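Local atomic coordinates of transcriptional regulator (Pseudomonas aeruginosa, PDB entry 3E7Q), a protein that probably binds operator DNA as a dimeric transcriptional repressor of the TetR family, by means of a predicted helix-turn-helix motif. Residues E21-C26 against R38-E43; H30-A35 against D56-L61; G87-L92 against R146-E151; L140-L145 against L161-L166. One frame throughout, in Å; residues are numbered along the deposited sequence.

Contact 1 of 4, residues E21-C26 against R38-E43; sequences EATLAC and RKICAE
Helix segment E21-C26 crosses R38-E43 at 111°, the axes 7.8 Å apart, a worked case of small residues, here A22 and A25, facing a neighbouring helix at close range. I40, E43 and C26 give up the most surface. The branch CG2 of I40 stands anti to the backbone N and lies alongside T23, 3.7 Å from T23 OG1, whose hydroxyl is hydrogen-bonded to L19 O one turn back; CG1 of I40 leans against C26 CB. The CB of E43 packs against A22 CB at 3.8 Å. With CG anti to the carbonyl carbon, E43 sets CG 3.6 Å from C26 N, and a bend at chi2 (-62°) turns the carboxylate so that OE1 lies 3.7 Å from A25 CB. The carboxylate makes no hydrogen bond to E21-C26; OE2 instead forms a salt bridge with R29, farther along the same helix. C26, with SG anti to the backbone N, reaches K39 CB at 3.8 Å. No hydrogen bond crosses this interface, which joins helix 12-34 to the first helix of the predicted helix-turn-helix motif. Helix 58-82 closes one side, where L61 touches both T23 and I40, while C41 turns from the crossing to V48 and I51 of helix 48-54.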
loop_
_atom_site.group_PDB
_atom_site.type_symbol
_atom_site.label_atom_id
_atom_site.label_comp_id
_atom_site.label_asym_id
_atom_site.label_seq_id
_atom_site.Cartn_x
_atom_site.Cartn_y
_atom_site.Cartn_z
ATOM N N GLU B 21 -2.709 0.564 -22.396
ATOM C CA GLU B 21 -1.990 1.834 -22.127
ATOM C C GLU B 21 -2.942 3.084 -22.016
ATOM O O GLU B 21 -2.700 3.969 -21.194
ATOM C CB GLU B 21 -0.870 2.061 -23.189
ATOM C CG GLU B 21 0.033 3.324 -22.966
ATOM C CD GLU B 21 1.099 3.597 -24.089
ATOM O OE1 GLU B 21 0.739 4.116 -25.183
ATOM O OE2 GLU B 21 2.321 3.333 -23.846
ATOM N N ALA B 22 -4.005 3.155 -22.828
ATOM C CA ALA B 22 -5.016 4.235 -22.665
ATOM C C ALA B 22 -5.787 4.138 -21.314
ATOM O O ALA B 22 -6.064 5.171 -20.644
ATOM C CB ALA B 22 -5.990 4.260 -23.847
ATOM N N THR B 23 -6.123 2.901 -20.928
ATOM C CA THR B 23 -6.770 2.604 -19.652
ATOM C C THR B 23 -5.869 3.041 -18.497
ATOM O O THR B 23 -6.351 3.720 -17.557
ATOM C CB THR B 23 -7.126 1.092 -19.565
ATOM O OG1 THR B 23 -7.917 0.751 -20.701
ATOM C CG2 THR B 23 -7.887 0.723 -18.308
ATOM N N LEU B 24 -4.562 2.680 -18.558
ATOM C CA LEU B 24 -3.655 3.093 -17.481
ATOM C C LEU B 24 -3.511 4.632 -17.343
ATOM O O LEU B 24 -3.354 5.141 -16.224
ATOM C CB LEU B 24 -2.285 2.438 -17.622
ATOM C CG LEU B 24 -2.255 0.896 -17.547
ATOM C CD1 LEU B 24 -0.940 0.432 -18.137
ATOM C CD2 LEU B 24 -2.521 0.408 -16.098
ATOM N N ALA B 25 -3.570 5.340 -18.466
ATOM C CA ALA B 25 -3.410 6.810 -18.535
ATOM C C ALA B 25 -4.640 7.470 -18.035
ATOM O O ALA B 25 -4.578 8.434 -17.277
ATOM C CB ALA B 25 -3.088 7.314 -20.025
ATOM N N CYS B 26 -5.777 6.940 -18.452
ATOM C CA CYS B 26 -7.039 7.379 -17.878
ATOM C C CYS B 26 -7.172 7.170 -16.359
ATOM O O CYS B 26 -7.721 8.054 -15.668
ATOM C CB CYS B 26 -8.185 6.713 -18.591
ATOM S SG CYS B 26 -9.730 7.181 -17.898
ATOM N N ARG B 38 -15.404 6.224 -22.553
ATOM C CA ARG B 38 -15.211 7.491 -23.269
ATOM C C ARG B 38 -13.868 8.157 -22.897
ATOM O O ARG B 38 -13.062 8.457 -23.772
ATOM C CB ARG B 38 -16.417 8.472 -23.056
ATOM C CG ARG B 38 -17.716 8.199 -23.943
ATOM C CD ARG B 38 -18.619 9.439 -24.337
ATOM N NE ARG B 38 -18.637 9.620 -25.820
ATOM C CZ ARG B 38 -18.064 10.622 -26.509
ATOM N NH1 ARG B 38 -17.469 11.636 -25.882
ATOM N NH2 ARG B 38 -18.102 10.633 -27.851
ATOM N N LYS B 39 -13.608 8.357 -21.610
ATOM C CA LYS B 39 -12.331 8.907 -21.174
ATOM C C LYS B 39 -11.092 8.024 -21.487
ATOM O O LYS B 39 -9.955 8.549 -21.574
ATOM C CB LYS B 39 -12.377 9.265 -19.693
ATOM C CG LYS B 39 -13.298 10.432 -19.365
ATOM C CD LYS B 39 -13.426 10.568 -17.841
ATOM C CE LYS B 39 -14.003 11.928 -17.407
ATOM N NZ LYS B 39 -14.224 12.019 -15.900
ATOM N N ILE B 40 -11.319 6.713 -21.684
ATOM C CA ILE B 40 -10.272 5.765 -22.089
ATOM C C ILE B 40 -9.937 6.011 -23.554
ATOM O O ILE B 40 -8.768 6.151 -23.925
ATOM C CB ILE B 40 -10.689 4.255 -21.835
ATOM C CG1 ILE B 40 -10.614 3.926 -20.331
ATOM C CG2 ILE B 40 -9.793 3.288 -22.589
ATOM C CD1 ILE B 40 -11.380 2.687 -19.912
ATOM N N CYS B 41 -10.981 6.083 -24.373
ATOM C CA CYS B 41 -10.849 6.455 -25.803
ATOM C C CYS B 41 -10.170 7.820 -26.006
ATOM O O CYS B 41 -9.403 7.994 -26.959
ATOM C CB CYS B 41 -12.229 6.398 -26.492
ATOM S SG CYS B 41 -12.845 4.670 -26.536
ATOM N N ALA B 42 -10.409 8.743 -25.065
ATOM C CA ALA B 42 -9.772 10.079 -25.080
ATOM C C ALA B 42 -8.248 9.968 -24.954
ATOM O O ALA B 42 -7.534 10.753 -25.572
ATOM C CB ALA B 42 -10.330 10.993 -23.987
ATOM N N GLU B 43 -7.771 8.979 -24.190
ATOM C CA GLU B 43 -6.340 8.708 -24.074
ATOM C C GLU B 43 -5.845 7.991 -25.317
ATOM O O GLU B 43 -4.838 8.396 -25.857
ATOM C CB GLU B 43 -6.021 7.927 -22.808
ATOM C CG GLU B 43 -6.466 8.646 -21.491
ATOM C CD GLU B 43 -5.779 10.020 -21.239
ATOM O OE1 GLU B 43 -4.614 10.215 -21.689
ATOM O OE2 GLU B 43 -6.400 10.892 -20.572
#

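Contact 2 of 4, residues H30-A35 against D56-L61; sequences HGFQGA and DGKDAL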
loop_
_atom_site.group_PDB
_atom_site.type_symbol
_atom_site.label_atom_id
_atom_site.label_comp_id
_atom_site.label_asym_id
_atom_site.label_seq_id
_atom_site.Cartn_x
_atom_site.Cartn_y
_atom_site.Cartn_z
ATOM N N HIS B 30 -7.950 10.250 -13.916
ATOM C CA HIS B 30 -9.295 10.423 -13.424
ATOM C C HIS B 30 -9.588 9.601 -12.210
ATOM O O HIS B 30 -10.667 9.722 -11.646
ATOM C CB HIS B 30 -10.306 10.077 -14.512
ATOM C CG HIS B 30 -10.184 10.934 -15.724
ATOM N ND1 HIS B 30 -10.446 12.291 -15.702
ATOM C CD2 HIS B 30 -9.814 10.637 -16.993
ATOM C CE1 HIS B 30 -10.253 12.787 -16.912
ATOM N NE2 HIS B 30 -9.877 11.806 -17.716
ATOM N N GLY B 31 -8.663 8.741 -11.812
ATOM C CA GLY B 31 -9.003 7.646 -10.890
ATOM C C GLY B 31 -9.924 6.578 -11.497
ATOM O O GLY B 31 -10.478 6.726 -12.580
ATOM N N PHE B 32 -10.093 5.481 -10.773
ATOM C CA PHE B 32 -11.024 4.447 -11.222
ATOM C C PHE B 32 -12.431 4.942 -11.246
ATOM O O PHE B 32 -13.144 4.692 -12.211
ATOM C CB PHE B 32 -10.980 3.198 -10.364
ATOM C CG PHE B 32 -12.057 2.186 -10.718
ATOM C CD1 PHE B 32 -11.914 1.355 -11.803
ATOM C CD2 PHE B 32 -13.234 2.090 -9.959
ATOM C CE1 PHE B 32 -12.905 0.422 -12.127
ATOM C CE2 PHE B 32 -14.240 1.182 -10.305
ATOM C CZ PHE B 32 -14.060 0.329 -11.367
ATOM N N GLN B 33 -12.841 5.620 -10.178
ATOM C CA GLN B 33 -14.240 6.100 -10.100
ATOM C C GLN B 33 -14.537 7.076 -11.252
ATOM O O GLN B 33 -15.641 7.082 -11.818
ATOM C CB GLN B 33 -14.550 6.776 -8.744
ATOM C CG GLN B 33 -14.272 5.944 -7.508
ATOM C CD GLN B 33 -12.853 6.199 -6.937
ATOM O OE1 GLN B 33 -11.895 6.417 -7.709
ATOM N NE2 GLN B 33 -12.717 6.155 -5.596
ATOM N N GLY B 34 -13.559 7.912 -11.594
ATOM C CA GLY B 34 -13.777 8.888 -12.657
ATOM C C GLY B 34 -13.552 8.416 -14.091
ATOM O O GLY B 34 -13.971 9.095 -15.018
ATOM N N ALA B 35 -12.851 7.288 -14.272
ATOM C CA ALA B 35 -12.591 6.741 -15.616
ATOM C C ALA B 35 -13.893 6.278 -16.248
ATOM O O ALA B 35 -14.832 5.974 -15.536
ATOM C CB ALA B 35 -11.556 5.567 -15.561
ATOM N N ASP B 56 -16.635 -4.794 -23.535
ATOM C CA ASP B 56 -17.806 -5.021 -22.660
ATOM C C ASP B 56 -18.138 -3.769 -21.833
ATOM O O ASP B 56 -19.306 -3.286 -21.812
ATOM C CB ASP B 56 -17.606 -6.276 -21.776
ATOM C CG ASP B 56 -18.627 -6.387 -20.620
ATOM O OD1 ASP B 56 -19.483 -5.495 -20.445
ATOM O OD2 ASP B 56 -18.563 -7.387 -19.864
ATOM N N GLY B 57 -17.122 -3.237 -21.174
ATOM C CA GLY B 57 -17.272 -2.008 -20.417
ATOM C C GLY B 57 -15.986 -1.643 -19.706
ATOM O O GLY B 57 -14.918 -2.231 -19.963
ATOM N N LYS B 58 -16.110 -0.665 -18.824
ATOM C CA LYS B 58 -15.007 -0.152 -18.086
ATOM C C LYS B 58 -14.418 -1.259 -17.188
ATOM O O LYS B 58 -13.249 -1.565 -17.283
ATOM C CB LYS B 58 -15.463 1.039 -17.259
ATOM C CG LYS B 58 -14.426 1.604 -16.291
ATOM C CD LYS B 58 -15.190 2.141 -15.114
ATOM C CE LYS B 58 -14.385 3.004 -14.212
ATOM N NZ LYS B 58 -15.338 3.918 -13.550
ATOM N N ASP B 59 -15.226 -1.892 -16.362
ATOM C CA ASP B 59 -14.691 -2.927 -15.470
ATOM C C ASP B 59 -13.760 -3.896 -16.217
ATOM O O ASP B 59 -12.691 -4.189 -15.751
ATOM C CB ASP B 59 -15.813 -3.681 -14.742
ATOM C CG ASP B 59 -16.610 -2.800 -13.826
ATOM O OD1 ASP B 59 -16.202 -1.610 -13.562
ATOM O OD2 ASP B 59 -17.682 -3.302 -13.354
ATOM N N ALA B 60 -14.202 -4.365 -17.378
ATOM C CA ALA B 60 -13.466 -5.300 -18.192
ATOM C C ALA B 60 -12.157 -4.728 -18.770
ATOM O O ALA B 60 -11.179 -5.440 -18.908
ATOM C CB ALA B 60 -14.332 -5.750 -19.297
ATOM N N LEU B 61 -12.144 -3.446 -19.115
ATOM C CA LEU B 61 -10.923 -2.789 -19.586
ATOM C C LEU B 61 -9.929 -2.647 -18.454
ATOM O O LEU B 61 -8.744 -2.821 -18.648
ATOM C CB LEU B 61 -11.227 -1.408 -20.219
ATOM C CG LEU B 61 -11.850 -1.478 -21.605
ATOM C CD1 LEU B 61 -12.561 -0.143 -22.004
ATOM C CD2 LEU B 61 -10.795 -1.893 -22.648
#
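One ammonium group joins two carbonyls and an aromatic face at the F32-A35 turn. K58 NZ donates to F32 O at 2.7 Å, although the position of that oxygen is less certain, and to A35 O at 2.9 Å. The second bond arrives above the carbonyl plane of A35, 39° out of it, and not along a lone pair. The same nitrogen sits almost on the normal of the F32 ring, 4.3 Å from its centroid, in a cation-pi contact; CE adds a CH-pi contact over the same face, displaced toward the rim. At the ring edge D59 OD1 lies 3.6 Å from F32 CZ, its carboxylate turned 22° from the ring plane. Torsions set the pair up: both F32 CG and K58 CG are anti to their backbone N, and K58 bends at chi2 (-148°) before reaching across. The nearby carboxylate and carbonyls would be expected to stabilise the positive charge. Farther out, I123 touches both F32 and D59, and Q33 NE2 is hydrogen-bonded to K28 O of the second subunit. Within the TetR-type DNA-binding region, the contact ties helix 12-34, before the predicted helix-turn-helix, to the start of helix 58-82 after it, with helix 37-44 alongside, its V37 and I40 against L61.

Contact 3 of 4, residues G87-L92 against R146-E151; sequences GARPRL and RQLAEE
Three planar groups, a guanidinium, an amide and a carboxylate, line the polar side of this crossing. Q147 OE1 lies at the edge of the R91 guanidinium, near its plane, and accepts from NH1 at 3.2 Å; relative to the amide, however, the donor stands above the carbonyl plane, 45° out of it. The two groups are turned 51° against each other. R91 reaches this position with its chain extended from CG to NE; Q147 likewise runs straight beyond CG, and its NE2 is hydrogen-bonded to G86 O. The carboxylate of E151 does a different job at the helix start: OE2 uses its syn lone pair to accept from A88 N at 2.8 Å. Its other oxygen, OE1, takes a bond from a water that accepts from R89 N. Thus two amides of the first turn are met, one directly and one through water, by a negative charge that would suit the positive end of the helix dipole. Beneath, A88 CB fits against L148 CB at 3.9 Å, while CD1 of L148 meets R89 CG and its CD2 meets L92 CD1. In the helical C-terminal region of this TetR-type regulator, the N-terminus of helix 88-99 is so joined, nearly antiparallel at 152°, to the late part of helix 124-152. Helix 186-204 borders the apolar side, V197 touching R89, L92 and L148, and D198, E194 and E201 forming salt bridges with R89.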
loop_
_atom_site.group_PDB
_atom_site.type_symbol
_atom_site.label_atom_id
_atom_site.label_comp_id
_atom_site.label_asym_id
_atom_site.label_seq_id
_atom_site.Cartn_x
_atom_site.Cartn_y
_atom_site.Cartn_z
ATOM N N GLY B 87 20.898 -21.830 -5.703
ATOM C CA GLY B 87 20.561 -21.922 -4.268
ATOM C C GLY B 87 19.487 -20.960 -3.769
ATOM O O GLY B 87 19.189 -19.967 -4.406
ATOM N N ALA B 88 18.934 -21.197 -2.587
ATOM C CA ALA B 88 17.732 -20.415 -2.136
ATOM C C ALA B 88 18.029 -18.903 -1.924
ATOM O O ALA B 88 17.243 -18.057 -2.391
ATOM C CB ALA B 88 17.086 -21.043 -0.916
ATOM N N ARG B 89 19.185 -18.575 -1.304
ATOM C CA ARG B 89 19.563 -17.182 -0.997
ATOM C C ARG B 89 19.958 -16.409 -2.252
ATOM O O ARG B 89 19.530 -15.267 -2.426
ATOM C CB ARG B 89 20.628 -17.091 0.122
ATOM C CG ARG B 89 20.028 -17.496 1.449
ATOM C CD ARG B 89 20.269 -16.624 2.665
ATOM N NE ARG B 89 20.101 -15.155 2.524
ATOM C CZ ARG B 89 20.245 -14.311 3.544
ATOM N NH1 ARG B 89 20.453 -14.782 4.747
ATOM N NH2 ARG B 89 20.141 -13.015 3.376
ATOM N N PRO B 90 20.729 -17.030 -3.164
ATOM C CA PRO B 90 21.004 -16.315 -4.413
ATOM C C PRO B 90 19.733 -15.980 -5.256
ATOM O O PRO B 90 19.652 -14.883 -5.793
ATOM C CB PRO B 90 21.969 -17.241 -5.148
ATOM C CG PRO B 90 22.596 -18.066 -4.103
ATOM C CD PRO B 90 21.443 -18.302 -3.121
ATOM N N ARG B 91 18.770 -16.909 -5.300
ATOM C CA ARG B 91 17.444 -16.719 -5.916
ATOM C C ARG B 91 16.606 -15.625 -5.217
ATOM O O ARG B 91 16.007 -14.776 -5.887
ATOM C CB ARG B 91 16.637 -18.027 -5.919
ATOM C CG ARG B 91 17.225 -19.179 -6.687
ATOM C CD ARG B 91 16.291 -20.390 -6.776
ATOM N NE ARG B 91 16.569 -21.099 -8.022
ATOM C CZ ARG B 91 16.350 -22.410 -8.240
ATOM N NH1 ARG B 91 15.789 -23.188 -7.306
ATOM N NH2 ARG B 91 16.696 -22.973 -9.412
ATOM N N LEU B 92 16.573 -15.632 -3.885
ATOM C CA LEU B 92 15.926 -14.540 -3.145
ATOM C C LEU B 92 16.614 -13.164 -3.417
ATOM O O LEU B 92 15.924 -12.179 -3.618
ATOM C CB LEU B 92 15.858 -14.786 -1.618
ATOM C CG LEU B 92 14.850 -15.807 -1.080
ATOM C CD1 LEU B 92 15.182 -16.133 0.314
ATOM C CD2 LEU B 92 13.372 -15.359 -1.238
ATOM N N ARG B 146 10.727 -22.572 0.897
ATOM C CA ARG B 146 10.818 -24.004 1.127
ATOM C C ARG B 146 12.143 -24.590 0.807
ATOM O O ARG B 146 12.601 -25.444 1.537
ATOM C CB ARG B 146 9.817 -24.751 0.304
ATOM C CG ARG B 146 8.465 -24.551 0.881
ATOM C CD ARG B 146 7.490 -25.520 0.341
ATOM N NE ARG B 146 6.299 -25.328 1.115
ATOM C CZ ARG B 146 5.084 -25.441 0.633
ATOM N NH1 ARG B 146 4.916 -25.754 -0.648
ATOM N NH2 ARG B 146 4.050 -25.193 1.439
ATOM N N GLN B 147 12.729 -24.172 -0.301
ATOM C CA GLN B 147 14.134 -24.511 -0.609
ATOM C C GLN B 147 15.047 -24.066 0.527
ATOM O O GLN B 147 15.814 -24.850 1.042
ATOM C CB GLN B 147 14.532 -23.824 -1.922
ATOM C CG GLN B 147 15.632 -24.485 -2.624
ATOM C CD GLN B 147 16.214 -23.679 -3.776
ATOM O OE1 GLN B 147 15.692 -22.653 -4.177
ATOM N NE2 GLN B 147 17.291 -24.167 -4.308
ATOM N N LEU B 148 14.898 -22.818 0.950
ATOM C CA LEU B 148 15.609 -22.289 2.106
ATOM C C LEU B 148 15.493 -23.129 3.362
ATOM O O LEU B 148 16.512 -23.406 4.017
ATOM C CB LEU B 148 15.207 -20.857 2.442
ATOM C CG LEU B 148 16.115 -20.017 3.359
ATOM C CD1 LEU B 148 17.512 -19.808 2.750
ATOM C CD2 LEU B 148 15.457 -18.656 3.597
ATOM N N ALA B 149 14.267 -23.504 3.677
ATOM C CA ALA B 149 13.958 -24.347 4.815
ATOM C C ALA B 149 14.616 -25.740 4.736
ATOM O O ALA B 149 15.147 -26.244 5.742
ATOM C CB ALA B 149 12.425 -24.473 4.957
ATOM N N GLU B 150 14.564 -26.350 3.551
ATOM C CA GLU B 150 15.235 -27.625 3.279
ATOM C C GLU B 150 16.789 -27.517 3.434
ATOM O O GLU B 150 17.404 -28.307 4.121
ATOM C CB GLU B 150 14.855 -28.165 1.885
ATOM C CG GLU B 150 15.761 -29.397 1.421
ATOM C CD GLU B 150 15.459 -30.752 2.139
ATOM O OE1 GLU B 150 14.371 -30.875 2.766
ATOM O OE2 GLU B 150 16.312 -31.694 2.058
ATOM N N GLU B 151 17.392 -26.489 2.838
ATOM C CA GLU B 151 18.828 -26.169 3.064
ATOM C C GLU B 151 19.168 -26.062 4.568
ATOM O O GLU B 151 20.256 -26.464 5.025
ATOM C CB GLU B 151 19.184 -24.871 2.334
ATOM C CG GLU B 151 19.183 -24.961 0.801
ATOM C CD GLU B 151 19.524 -23.623 0.126
ATOM O OE1 GLU B 151 19.988 -22.657 0.793
ATOM O OE2 GLU B 151 19.373 -23.547 -1.091
HETATM O O HOH W 1 21.047 -20.644 -0.136
#

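Contact 4 of 4, residues L140-L145 against L161-L166; sequences LLVGVL and LAAISL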
loop_
_atom_site.group_PDB
_atom_site.type_symbol
_atom_site.label_atom_id
_atom_site.label_comp_id
_atom_site.label_asym_id
_atom_site.label_seq_id
_atom_site.Cartn_x
_atom_site.Cartn_y
_atom_site.Cartn_z
ATOM N N LEU B 140 5.376 -18.130 -5.701
ATOM C CA LEU B 140 6.794 -18.021 -6.106
ATOM C C LEU B 140 7.726 -17.939 -4.907
ATOM O O LEU B 140 8.814 -18.560 -4.889
ATOM C CB LEU B 140 6.999 -16.759 -6.903
ATOM C CG LEU B 140 7.967 -16.673 -8.055
ATOM C CD1 LEU B 140 7.663 -17.772 -9.125
ATOM C CD2 LEU B 140 7.796 -15.302 -8.639
ATOM N N LEU B 141 7.328 -17.115 -3.941
ATOM C CA LEU B 141 8.112 -16.917 -2.734
ATOM C C LEU B 141 8.012 -18.125 -1.802
ATOM O O LEU B 141 8.989 -18.438 -1.146
ATOM C CB LEU B 141 7.747 -15.610 -2.010
ATOM C CG LEU B 141 8.210 -14.305 -2.646
ATOM C CD1 LEU B 141 7.472 -13.140 -2.032
ATOM C CD2 LEU B 141 9.760 -14.157 -2.505
ATOM N N VAL B 142 6.888 -18.842 -1.783
ATOM C CA VAL B 142 6.840 -20.048 -0.955
ATOM C C VAL B 142 7.766 -21.134 -1.451
ATOM O O VAL B 142 8.327 -21.827 -0.622
ATOM C CB VAL B 142 5.424 -20.677 -0.548
ATOM C CG1 VAL B 142 4.244 -19.750 -0.688
ATOM C CG2 VAL B 142 5.215 -22.137 -1.112
ATOM N N GLY B 143 7.917 -21.280 -2.781
ATOM C CA GLY B 143 8.807 -22.294 -3.361
ATOM C C GLY B 143 10.251 -22.079 -2.960
ATOM O O GLY B 143 10.986 -23.035 -2.661
ATOM N N VAL B 144 10.700 -20.823 -2.967
ATOM C CA VAL B 144 12.089 -20.559 -2.590
ATOM C C VAL B 144 12.295 -20.561 -1.046
ATOM O O VAL B 144 13.339 -20.955 -0.579
ATOM C CB VAL B 144 12.756 -19.358 -3.397
ATOM C CG1 VAL B 144 11.894 -18.218 -3.579
ATOM C CG2 VAL B 144 14.062 -18.918 -2.727
ATOM N N LEU B 145 11.286 -20.176 -0.267
ATOM C CA LEU B 145 11.354 -20.246 1.181
ATOM C C LEU B 145 11.374 -21.688 1.663
ATOM O O LEU B 145 12.016 -21.978 2.666
ATOM C CB LEU B 145 10.246 -19.467 1.818
ATOM C CG LEU B 145 10.387 -17.959 1.631
ATOM C CD1 LEU B 145 9.115 -17.292 2.068
ATOM C CD2 LEU B 145 11.607 -17.483 2.408
ATOM N N LEU B 161 2.979 -18.727 5.588
ATOM C CA LEU B 161 2.937 -17.582 6.435
ATOM C C LEU B 161 4.148 -16.716 6.295
ATOM O O LEU B 161 3.992 -15.490 6.220
ATOM C CB LEU B 161 2.679 -17.976 7.884
ATOM C CG LEU B 161 2.179 -16.869 8.817
ATOM C CD1 LEU B 161 0.738 -16.382 8.446
ATOM C CD2 LEU B 161 2.314 -17.358 10.212
ATOM N N ALA B 162 5.332 -17.356 6.177
ATOM C CA ALA B 162 6.589 -16.679 5.858
ATOM C C ALA B 162 6.482 -15.887 4.557
ATOM O O ALA B 162 6.960 -14.763 4.455
ATOM C CB ALA B 162 7.757 -17.698 5.835
ATOM N N ALA B 163 5.850 -16.465 3.547
ATOM C CA ALA B 163 5.704 -15.791 2.258
ATOM C C ALA B 163 4.746 -14.561 2.362
ATOM O O ALA B 163 4.973 -13.555 1.745
ATOM C CB ALA B 163 5.286 -16.787 1.165
ATOM N N ILE B 164 3.691 -14.643 3.147
ATOM C CA ILE B 164 2.869 -13.510 3.411
ATOM C C ILE B 164 3.693 -12.382 4.080
ATOM O O ILE B 164 3.534 -11.216 3.728
ATOM C CB ILE B 164 1.604 -13.855 4.288
ATOM C CG1 ILE B 164 0.605 -14.668 3.466
ATOM C CG2 ILE B 164 0.982 -12.541 4.957
ATOM C CD1 ILE B 164 -0.351 -15.545 4.286
ATOM N N SER B 165 4.600 -12.725 4.975
ATOM C CA SER B 165 5.407 -11.731 5.682
ATOM C C SER B 165 6.349 -11.002 4.732
ATOM O O SER B 165 6.475 -9.763 4.734
ATOM C CB SER B 165 6.210 -12.434 6.785
ATOM O OG SER B 165 7.017 -11.519 7.525
ATOM N N LEU B 166 7.090 -11.790 3.977
ATOM C CA LEU B 166 7.987 -11.254 3.009
ATOM C C LEU B 166 7.275 -10.405 1.880
ATOM O O LEU B 166 7.783 -9.341 1.514
ATOM C CB LEU B 166 8.864 -12.382 2.414
ATOM C CG LEU B 166 9.999 -11.908 1.483
ATOM C CD1 LEU B 166 10.947 -10.854 2.192
ATOM C CD2 LEU B 166 10.772 -13.113 0.903
#
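A163 O is gripped from beyond the two segments by one side-chain bond, from S167 OG; across the interface itself no hydrogen bond forms, and the contact illustrates apolar helix crossing in the all-helical C-terminal domain of a TetR-type regulator. The segment axes of L140-L145 and L161-L166 pass 8.7 Å apart at 120°. A163 sits at the centre, its methyl directed at the opposing helix: V142 CG1 touches it at 3.6 Å, L141 CB lies against it at 4.2 Å, and L145 CD1 also reaches it, 4.0 Å from A163 CB. L145, with CG anti to the carbonyl carbon (chi1 -69°), lays that same methyl over the backbone between A162 and A163, 3.7 Å from A163 N, and against A162 CB. Three larger residues of one helix thus meet a single alanine, consistent with the close approach of V142 CA to A163 CA, 5.5 Å. The contact is almost wholly buried. On the far side of helix 159-179, I164 and S165 pack on I192 of the second subunit, placing this crossing one layer behind the dimer interface, while F95 of helix 88-99 covers L141. At the other end of the crossing two leucine side chains cross at about a right angle, L141 CD2 lying 3.7 Å from L166 CD2.

How the contacts relate
The four contacts form two pairs on opposite sides of the chain's centre. Contacts 1 and 2 share helix 12-34 within the TetR-type DNA-binding region, their centres 9 Å apart: C26 SG packs on A35 CB at 3.4 Å, and K39 NZ probably bonds G34 O at 3.1 Å. Contacts 3 and 4 share helix 124-152 in the C-terminal region, with centres 11 Å apart; L92 bridges them, its CD2 4.0 Å from both L141 CD2 and L166 CD2. Between the pairs, contacts 1 and 3 lie about 42 Å apart, centre to centre. Helix 58-82, which starts in contact 2, is followed in the chain by helix 88-99, which opens contact 3. Contacts 2, 3 and 4 each reach the second subunit.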